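Local coordinates for scyllo-inositol 2-dehydrogenase (NADP(+)) IolW (Bacillus subtilis subsp. subtilis, PDB 3GDO), which catalyses the reversible NADPH-dependent reduction of scyllo-inosose to scyllo-inositol and cannot use NADH in place of NADPH, at residues 147-152 with 183-188; 194-199 with 333-338; 215-220 with 224-229; 240-243 with 248-251. All blocks are in the same frame, centred on the assembly; numbering follows the deposited sequence.

Contact 1: 147-152 with 183-188; sequences NTYQVS and IDQTLH
Tyr-149 lays one edge of its ring against the hydroxyl of Thr-186, with CE2 3.4 Å from OG1 and the oxygen close to the ring plane. It is a compact case of helix-on-sheet packing, in which helix 174-190 lies on the mixed sheet of the C-terminal alpha/beta domain of the Gfo/Idh/MocA family. The tyrosine reaches the helix because its CG stands anti to the backbone N (chi1 180°), which sends the ring out from strand 146-152. The phenol and the threonine run alongside one another, oppositely directed, and Tyr-149 OH ends beside Gln-185 CB, 4.2 Å away. No hydrogen bond joins the segments directly; a water bridges them. It accepts from Tyr-149 OH at 2.9 Å and donates to Gln-185 OE1, also at 2.9 Å. That amide is gripped at both atoms, since Tyr-239 OH bonds to OE1 and Arg-125 O to NE2, which should fix its rotation. Thr-186 OG1 is satisfied within its own helix by Ile-182 O, and Phe-190 meets the tyrosine ring edge-to-face. At the start of the strand, Asn-147 and Thr-148 stand together opposite His-242, a classic beta bulge. There Asn-147 ND2 bonds to Ile-231 O of the second subunit, while Thr-148 OG1 donates to Asn-147 OD1 at 2.7 Å, in the carbonyl plane.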
# COMPACT_ATOMS: atom_id res chain seq x y z
N ASN B 147 13.91 4.09 0.87
CA ASN B 147 13.22 4.49 2.10
C ASN B 147 11.86 3.79 2.26
O ASN B 147 11.34 3.69 3.36
CB ASN B 147 13.09 6.03 2.18
CG ASN B 147 12.24 6.62 1.06
OD1 ASN B 147 11.02 6.40 1.00
ND2 ASN B 147 12.88 7.36 0.17
N THR B 148 11.29 3.34 1.15
CA THR B 148 9.97 2.70 1.16
C THR B 148 9.99 1.57 0.15
O THR B 148 10.39 1.76 -1.04
CB THR B 148 8.83 3.71 0.79
OG1 THR B 148 8.87 4.83 1.66
CG2 THR B 148 7.46 3.08 0.94
N TYR B 149 9.48 0.41 0.57
CA TYR B 149 9.55 -0.82 -0.26
C TYR B 149 8.23 -1.55 -0.10
O TYR B 149 7.95 -2.15 0.97
CB TYR B 149 10.74 -1.70 0.21
CG TYR B 149 10.90 -3.00 -0.58
CD1 TYR B 149 11.58 -3.02 -1.81
CD2 TYR B 149 10.41 -4.21 -0.08
CE1 TYR B 149 11.74 -4.22 -2.53
CE2 TYR B 149 10.58 -5.41 -0.77
CZ TYR B 149 11.23 -5.41 -1.99
OH TYR B 149 11.35 -6.60 -2.66
N GLN B 150 7.38 -1.44 -1.11
CA GLN B 150 5.97 -1.88 -0.96
C GLN B 150 5.69 -2.90 -2.01
O GLN B 150 5.89 -2.64 -3.21
CB GLN B 150 5.00 -0.71 -1.15
CG GLN B 150 5.04 0.30 -0.03
CD GLN B 150 4.12 1.51 -0.28
OE1 GLN B 150 3.76 1.82 -1.43
NE2 GLN B 150 3.77 2.22 0.81
N VAL B 151 5.25 -4.06 -1.56
CA VAL B 151 5.06 -5.19 -2.49
C VAL B 151 3.66 -5.73 -2.30
O VAL B 151 3.22 -5.95 -1.14
CB VAL B 151 6.12 -6.35 -2.25
CG1 VAL B 151 6.01 -7.38 -3.32
CG2 VAL B 151 7.53 -5.75 -2.23
N SER B 152 2.93 -5.90 -3.39
CA SER B 152 1.61 -6.55 -3.25
C SER B 152 1.48 -7.83 -4.01
O SER B 152 2.08 -8.01 -5.08
CB SER B 152 0.44 -5.62 -3.56
OG SER B 152 0.27 -5.43 -4.93
N ILE B 183 8.36 -11.92 1.58
CA ILE B 183 9.12 -11.79 2.82
C ILE B 183 10.59 -12.20 2.57
O ILE B 183 11.52 -11.50 2.99
CB ILE B 183 8.50 -12.64 3.93
CG1 ILE B 183 7.20 -12.00 4.43
CG2 ILE B 183 9.49 -12.85 5.13
CD1 ILE B 183 6.36 -12.95 5.36
N ASP B 184 10.80 -13.31 1.88
CA ASP B 184 12.15 -13.81 1.63
C ASP B 184 12.94 -12.77 0.84
O ASP B 184 14.14 -12.49 1.12
CB ASP B 184 12.13 -15.16 0.86
CG ASP B 184 13.55 -15.66 0.49
OD1 ASP B 184 14.28 -16.10 1.40
OD2 ASP B 184 13.94 -15.61 -0.72
N GLN B 185 12.26 -12.19 -0.16
CA GLN B 185 12.89 -11.19 -1.02
C GLN B 185 13.32 -10.00 -0.17
O GLN B 185 14.45 -9.49 -0.31
CB GLN B 185 11.91 -10.74 -2.09
CG GLN B 185 11.72 -11.78 -3.19
CD GLN B 185 10.80 -11.32 -4.32
OE1 GLN B 185 10.01 -10.40 -4.16
NE2 GLN B 185 10.92 -11.97 -5.46
N THR B 186 12.43 -9.58 0.72
CA THR B 186 12.68 -8.43 1.59
C THR B 186 13.84 -8.69 2.53
O THR B 186 14.70 -7.80 2.73
CB THR B 186 11.43 -8.02 2.42
OG1 THR B 186 10.28 -7.93 1.56
CG2 THR B 186 11.66 -6.69 3.09
N LEU B 187 13.85 -9.88 3.15
CA LEU B 187 14.95 -10.28 4.05
C LEU B 187 16.25 -10.34 3.24
O LEU B 187 17.29 -9.89 3.70
CB LEU B 187 14.67 -11.61 4.69
CG LEU B 187 13.45 -11.61 5.63
CD1 LEU B 187 13.36 -12.95 6.30
CD2 LEU B 187 13.45 -10.50 6.63
N HIS B 188 16.15 -10.82 2.01
CA HIS B 188 17.32 -10.96 1.15
C HIS B 188 17.93 -9.60 0.91
O HIS B 188 19.15 -9.44 0.94
CB HIS B 188 16.96 -11.64 -0.18
CG HIS B 188 18.15 -11.96 -1.04
ND1 HIS B 188 19.17 -12.80 -0.62
CD2 HIS B 188 18.48 -11.56 -2.29
CE1 HIS B 188 20.06 -12.92 -1.59
NE2 HIS B 188 19.67 -12.18 -2.61
O HOH W 1 9.40 -8.61 -1.92

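Contact 2: 194-199 with 333-338; sequences KAVTAN and IEAAME
Ala-198 N is hydrogen-bonded to Ser-339 OG, just past the helical segment 333-338, and this bond lies where the strand's alanine meets the helix. Between 194-199 and 333-338 themselves everything is apolar or van der Waals contact. Ala-198 CB sits 3.6 Å from Ala-336 CB and 3.4 Å from Ala-336 O, so the methyl group rests on helix backbone as well as on a side chain. Alanine facing alanine is consistent with the short axis separation of 6.8 Å, at a crossing angle of -58°. Val-196 spreads its two branches over Ala-336 and the preceding Ala-335. CG1, set anti to the backbone N (chi1 175°), lies 3.8 Å from Ala-336 N, while CG2 touches Ala-335 CB at 4.2 Å. Leu-215 of the adjacent strand fills in beside Ala-198 and Ala-336. The opposite side of strand 195-201 serves another purpose: Thr-197 packs there on Thr-197 of the second subunit. One face for helices and one for the partner subunit is the layout of the open-faced alpha/beta C-terminal domain in Gfo/Idh/MocA oxidoreductases.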
# COMPACT_ATOMS: atom_id res chain seq x y z
N LYS B 194 13.50 -4.52 12.71
CA LYS B 194 13.47 -4.52 14.15
C LYS B 194 12.10 -4.77 14.74
O LYS B 194 11.99 -5.03 15.93
CB LYS B 194 14.12 -3.28 14.74
CG LYS B 194 13.73 -1.97 14.16
CD LYS B 194 14.73 -0.95 14.73
CE LYS B 194 14.60 0.44 14.11
NZ LYS B 194 13.43 1.17 14.68
N ALA B 195 11.06 -4.73 13.90
CA ALA B 195 9.73 -5.01 14.38
C ALA B 195 8.81 -5.36 13.23
O ALA B 195 9.16 -5.11 12.06
CB ALA B 195 9.19 -3.83 15.20
N VAL B 196 7.68 -5.99 13.55
CA VAL B 196 6.68 -6.37 12.55
C VAL B 196 5.34 -5.93 13.10
O VAL B 196 5.04 -6.17 14.28
CB VAL B 196 6.65 -7.92 12.34
CG1 VAL B 196 5.52 -8.37 11.38
CG2 VAL B 196 8.00 -8.43 11.87
N THR B 197 4.55 -5.25 12.27
CA THR B 197 3.18 -4.89 12.65
C THR B 197 2.27 -5.50 11.56
O THR B 197 2.54 -5.33 10.36
CB THR B 197 3.03 -3.37 12.79
OG1 THR B 197 4.01 -2.87 13.72
CG2 THR B 197 1.59 -2.96 13.29
N ALA B 198 1.22 -6.22 11.94
CA ALA B 198 0.50 -6.95 10.88
C ALA B 198 -0.98 -7.12 11.17
O ALA B 198 -1.40 -7.17 12.33
CB ALA B 198 1.16 -8.33 10.66
N ASN B 199 -1.74 -7.26 10.09
CA ASN B 199 -3.11 -7.72 10.15
C ASN B 199 -3.20 -8.94 9.25
O ASN B 199 -2.82 -8.91 8.06
CB ASN B 199 -4.08 -6.60 9.74
CG ASN B 199 -5.55 -7.02 9.86
OD1 ASN B 199 -5.94 -7.71 10.82
ND2 ASN B 199 -6.38 -6.61 8.88
N ILE B 333 6.82 -14.57 9.73
CA ILE B 333 5.43 -15.04 9.63
C ILE B 333 4.78 -15.20 11.02
O ILE B 333 3.67 -14.72 11.23
CB ILE B 333 5.32 -16.32 8.78
CG1 ILE B 333 5.56 -15.98 7.30
CG2 ILE B 333 3.98 -16.94 8.89
CD1 ILE B 333 5.65 -17.20 6.45
N GLU B 334 5.50 -15.80 11.97
CA GLU B 334 4.96 -16.00 13.34
C GLU B 334 4.76 -14.70 14.08
O GLU B 334 3.77 -14.54 14.80
CB GLU B 334 5.87 -16.95 14.17
CG GLU B 334 5.70 -18.43 13.80
CD GLU B 334 6.44 -19.42 14.77
OE1 GLU B 334 5.76 -20.14 15.54
OE2 GLU B 334 7.69 -19.48 14.75
N ALA B 335 5.67 -13.76 13.88
CA ALA B 335 5.55 -12.44 14.51
C ALA B 335 4.37 -11.62 13.93
O ALA B 335 3.68 -10.91 14.65
CB ALA B 335 6.86 -11.64 14.38
N ALA B 336 4.17 -11.73 12.62
CA ALA B 336 2.97 -11.16 11.97
C ALA B 336 1.68 -11.72 12.57
O ALA B 336 0.74 -10.97 12.82
CB ALA B 336 2.98 -11.46 10.46
N MET B 337 1.64 -13.04 12.77
CA MET B 337 0.43 -13.70 13.30
C MET B 337 0.17 -13.23 14.71
O MET B 337 -0.96 -12.93 15.10
CB MET B 337 0.56 -15.22 13.20
CG MET B 337 0.74 -15.73 11.73
SD MET B 337 1.03 -17.53 11.49
CE MET B 337 -0.47 -18.18 12.16
N GLU B 338 1.27 -13.12 15.45
CA GLU B 338 1.25 -12.66 16.83
C GLU B 338 0.88 -11.16 16.91
O GLU B 338 0.04 -10.75 17.75
CB GLU B 338 2.61 -12.96 17.48
CG GLU B 338 2.70 -12.72 18.97
CD GLU B 338 1.89 -13.71 19.79
OE1 GLU B 338 1.47 -14.77 19.24
OE2 GLU B 338 1.67 -13.44 20.99

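Contact 3: 215-220 with 224-229; sequences LTLDYG and AILYGG
Strands 215-219 and 224-228 run antiparallel, their axes 4.7 Å apart with an angle of 163° between directions, as the two arms of a beta hairpin. Leu-215 with Leu-226 and Leu-217 with Ala-224 are hydrogen-bonded pairs. The first is joined by Leu-215 N to Leu-226 O (2.6 Å) and Leu-226 N to Leu-215 O (2.8 Å), the second by a similar reciprocal couple. Thr-216 and Ile-225 form the non-hydrogen-bonded pair between them. On their face the two side chains lie side by side: chi1 of -55° and a bent chi2 of -57° bring Ile-225 CD1 alongside its neighbour, 3.5 Å from Thr-216 OG1 and 3.7 Å from Thr-216 CG2. The face of the leucines is built mainly from apolar groups. Leu-217 CD1 and Leu-226 CD1 meet diagonally at 4.2 Å, while Ala-224 CB takes the edge of the Tyr-219 ring at CE2, 3.9 Å away. The phenol oxygen of that tyrosine is held by Gly-191 O. Near the turn, Gly-220 N donates to Asp-218 OD1 at 2.8 Å in an Asx turn, and Gln-223 NE2 bonds to the same carboxylate oxygen. Strand 195-201 borders one arm and strand 146-152 the other. Leu-215 and Leu-217 touch Ile-332 of helix 323-342, Leu-226 and Ala-224 touch Thr-186 of helix 174-190, and on the reverse face Ile-225 packs on Tyr-212 of the second subunit.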
# COMPACT_ATOMS: atom_id res chain seq x y z
N LEU B 215 1.53 -6.63 6.11
CA LEU B 215 2.62 -6.59 7.09
C LEU B 215 3.46 -5.34 6.91
O LEU B 215 3.76 -4.95 5.78
CB LEU B 215 3.55 -7.81 6.89
CG LEU B 215 3.29 -9.15 7.57
CD1 LEU B 215 1.92 -9.73 7.16
CD2 LEU B 215 4.41 -10.09 7.15
N THR B 216 3.85 -4.74 8.02
CA THR B 216 4.86 -3.69 8.00
C THR B 216 6.12 -4.20 8.71
O THR B 216 6.07 -4.57 9.92
CB THR B 216 4.36 -2.39 8.72
OG1 THR B 216 3.18 -1.90 8.07
CG2 THR B 216 5.46 -1.31 8.73
N LEU B 217 7.22 -4.24 7.97
CA LEU B 217 8.56 -4.53 8.56
C LEU B 217 9.35 -3.26 8.81
O LEU B 217 9.66 -2.49 7.87
CB LEU B 217 9.36 -5.52 7.70
CG LEU B 217 8.99 -7.01 7.75
CD1 LEU B 217 7.54 -7.31 7.41
CD2 LEU B 217 9.91 -7.84 6.81
N ASP B 218 9.63 -3.04 10.09
CA ASP B 218 10.16 -1.78 10.57
C ASP B 218 11.68 -1.84 10.49
O ASP B 218 12.31 -2.59 11.25
CB ASP B 218 9.65 -1.51 12.01
CG ASP B 218 10.21 -0.19 12.62
OD1 ASP B 218 10.85 0.63 11.93
OD2 ASP B 218 9.99 -0.00 13.84
N TYR B 219 12.25 -1.09 9.56
CA TYR B 219 13.70 -0.93 9.49
C TYR B 219 14.07 0.54 9.81
O TYR B 219 14.97 1.07 9.21
CB TYR B 219 14.21 -1.24 8.10
CG TYR B 219 14.05 -2.69 7.63
CD1 TYR B 219 15.11 -3.61 7.76
CD2 TYR B 219 12.87 -3.12 7.03
CE1 TYR B 219 14.99 -4.95 7.30
CE2 TYR B 219 12.74 -4.43 6.55
CZ TYR B 219 13.80 -5.34 6.70
OH TYR B 219 13.64 -6.63 6.23
N GLY B 220 13.33 1.20 10.69
CA GLY B 220 13.66 2.60 11.08
C GLY B 220 13.20 3.56 10.00
O GLY B 220 11.99 3.78 9.79
N ALA B 224 9.10 -1.38 5.04
CA ALA B 224 8.84 -2.41 4.03
C ALA B 224 7.41 -2.83 4.29
O ALA B 224 7.07 -3.16 5.45
CB ALA B 224 9.81 -3.60 4.18
N ILE B 225 6.57 -2.79 3.25
CA ILE B 225 5.14 -3.03 3.44
C ILE B 225 4.79 -4.19 2.52
O ILE B 225 5.01 -4.07 1.31
CB ILE B 225 4.26 -1.81 3.03
CG1 ILE B 225 4.64 -0.49 3.74
CG2 ILE B 225 2.73 -2.17 3.10
CD1 ILE B 225 4.63 -0.49 5.20
N LEU B 226 4.26 -5.29 3.06
CA LEU B 226 4.02 -6.49 2.24
C LEU B 226 2.59 -6.92 2.46
O LEU B 226 2.17 -7.10 3.62
CB LEU B 226 4.94 -7.65 2.62
CG LEU B 226 6.43 -7.34 2.65
CD1 LEU B 226 7.18 -8.44 3.42
CD2 LEU B 226 6.96 -7.21 1.23
N TYR B 227 1.84 -7.01 1.37
CA TYR B 227 0.40 -7.21 1.51
C TYR B 227 -0.16 -7.98 0.35
O TYR B 227 0.44 -8.05 -0.73
CB TYR B 227 -0.31 -5.86 1.71
CG TYR B 227 -0.30 -4.94 0.52
CD1 TYR B 227 -1.33 -4.98 -0.42
CD2 TYR B 227 0.77 -4.01 0.34
CE1 TYR B 227 -1.33 -4.13 -1.50
CE2 TYR B 227 0.77 -3.14 -0.77
CZ TYR B 227 -0.29 -3.21 -1.68
OH TYR B 227 -0.34 -2.38 -2.78
N GLY B 228 -1.33 -8.54 0.58
CA GLY B 228 -1.93 -9.47 -0.36
C GLY B 228 -3.38 -9.68 0.02
O GLY B 228 -3.69 -9.90 1.20
N GLY B 229 -4.27 -9.56 -0.97
CA GLY B 229 -5.67 -10.01 -0.78
C GLY B 229 -6.16 -11.05 -1.77
O GLY B 229 -5.49 -11.34 -2.79

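Contact 4: 240-243 with 248-251; sequences QIHG and FIKY
Ile-249 packs its CD1 into the angle between Gln-240 and His-242, the tight part of a beta hairpin built from strands 239-243 and 246-250 of the C-terminal sheet. That methyl lies 3.7 Å from Gln-240 CB, 3.8 Å from Gln-240 CG and 3.9 Å from His-242 CE1. The imidazole ND1 is hydrogen-bonded to Ser-247 OG, one residue before Phe-248 on the opposite strand, which should limit its rotation. On this face Ile-249 also packs on Ala-234 of the second subunit. Beneath the cluster Ile-241 and Phe-248 make a hydrogen-bonded antiparallel pair, Ile-241 N to Phe-248 O at 2.9 Å and Phe-248 N to Ile-241 O at 2.8 Å. Their side chains touch each other more loosely, CB to CB at 4.5 Å, but are closed over by helix 129-139: Phe-248, with CG anti to its N (chi1 -169°), carries its ring away from the isoleucine and onto Ile-134 and Leu-137. The looser, solvent-facing part comes where the strand gives way to loop, at partly exposed Tyr-251, whose OH bonds to Tyr-251 OH of the second subunit. Lys-250, extended as far as CE and then bent at the last torsion, takes NZ to Asp-274 OD2, Phe-278 O and Tyr-251 O, the last at 2.9 Å with the nitrogen tilted 25° from the carbonyl plane.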
# COMPACT_ATOMS: atom_id res chain seq x y z
N GLN B 240 6.52 -1.16 -5.62
CA GLN B 240 6.71 0.27 -5.59
C GLN B 240 7.85 0.53 -4.63
O GLN B 240 7.73 0.31 -3.38
CB GLN B 240 5.44 1.01 -5.11
CG GLN B 240 4.20 0.74 -5.98
CD GLN B 240 2.89 1.27 -5.38
OE1 GLN B 240 2.67 2.47 -5.28
NE2 GLN B 240 2.00 0.35 -4.99
N ILE B 241 8.95 1.02 -5.19
CA ILE B 241 10.15 1.21 -4.40
C ILE B 241 10.69 2.63 -4.53
O ILE B 241 10.99 3.07 -5.65
CB ILE B 241 11.27 0.23 -4.84
CG1 ILE B 241 10.76 -1.21 -4.93
CG2 ILE B 241 12.47 0.33 -3.87
CD1 ILE B 241 11.77 -2.19 -5.56
N HIS B 242 10.85 3.32 -3.40
CA HIS B 242 11.27 4.73 -3.38
C HIS B 242 12.57 4.90 -2.63
O HIS B 242 12.69 4.49 -1.45
CB HIS B 242 10.19 5.63 -2.73
CG HIS B 242 8.82 5.37 -3.27
ND1 HIS B 242 8.53 5.45 -4.61
CD2 HIS B 242 7.66 5.02 -2.64
CE1 HIS B 242 7.26 5.12 -4.80
NE2 HIS B 242 6.71 4.85 -3.62
N GLY B 243 13.55 5.50 -3.31
CA GLY B 243 14.86 5.84 -2.70
C GLY B 243 15.15 7.34 -2.71
O GLY B 243 14.27 8.14 -3.06
N PHE B 248 11.07 2.95 -8.45
CA PHE B 248 10.83 1.87 -9.41
C PHE B 248 9.43 1.35 -9.19
O PHE B 248 9.08 0.97 -8.06
CB PHE B 248 11.86 0.75 -9.25
CG PHE B 248 11.85 -0.28 -10.36
CD1 PHE B 248 12.12 0.09 -11.68
CD2 PHE B 248 11.59 -1.63 -10.08
CE1 PHE B 248 12.11 -0.84 -12.71
CE2 PHE B 248 11.57 -2.59 -11.09
CZ PHE B 248 11.84 -2.20 -12.43
N ILE B 249 8.59 1.40 -10.22
CA ILE B 249 7.19 0.94 -10.09
C ILE B 249 6.95 -0.09 -11.15
O ILE B 249 7.21 0.18 -12.33
CB ILE B 249 6.13 2.02 -10.31
CG1 ILE B 249 6.38 3.30 -9.46
CG2 ILE B 249 4.71 1.42 -10.14
CD1 ILE B 249 6.36 3.10 -8.03
N LYS B 250 6.48 -1.27 -10.77
CA LYS B 250 6.32 -2.34 -11.76
C LYS B 250 5.11 -3.21 -11.51
O LYS B 250 4.84 -3.58 -10.34
CB LYS B 250 7.60 -3.21 -11.80
CG LYS B 250 7.53 -4.30 -12.89
CD LYS B 250 8.86 -5.12 -12.99
CE LYS B 250 8.79 -6.13 -14.14
NZ LYS B 250 7.44 -6.92 -14.20
N TYR B 251 4.41 -3.56 -12.58
CA TYR B 251 3.30 -4.51 -12.55
C TYR B 251 3.73 -5.91 -13.05
O TYR B 251 4.73 -6.06 -13.73
CB TYR B 251 2.15 -4.05 -13.45
CG TYR B 251 1.43 -2.76 -13.04
CD1 TYR B 251 0.09 -2.81 -12.61
CD2 TYR B 251 2.08 -1.53 -13.09
CE1 TYR B 251 -0.61 -1.66 -12.23
CE2 TYR B 251 1.39 -0.33 -12.72
CZ TYR B 251 0.04 -0.43 -12.30
OH TYR B 251 -0.65 0.69 -11.96

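From the N terminus, contact 1 comes first, closing the loop from strand 146-152 to helix 174-190 before any other opens. Contact 2 then opens at 194-199 and stays open until helix 323-342, so contacts 3 and 4, two local hairpins in series, are nested inside its long loop; none cross. All four share one mixed sheet. Strand 146-152 lies between the hairpins, bonding to 222-228 of contact 3 and to 239-243 of contact 4, while contact 2 adds strand 195-201 beside 212-219. The two helices also meet, Ile-183 CD1 lying 3.7 Å from Ile-333 CG1. Contacts 2 and 4 remain apart, about 16 Å between nearest atoms.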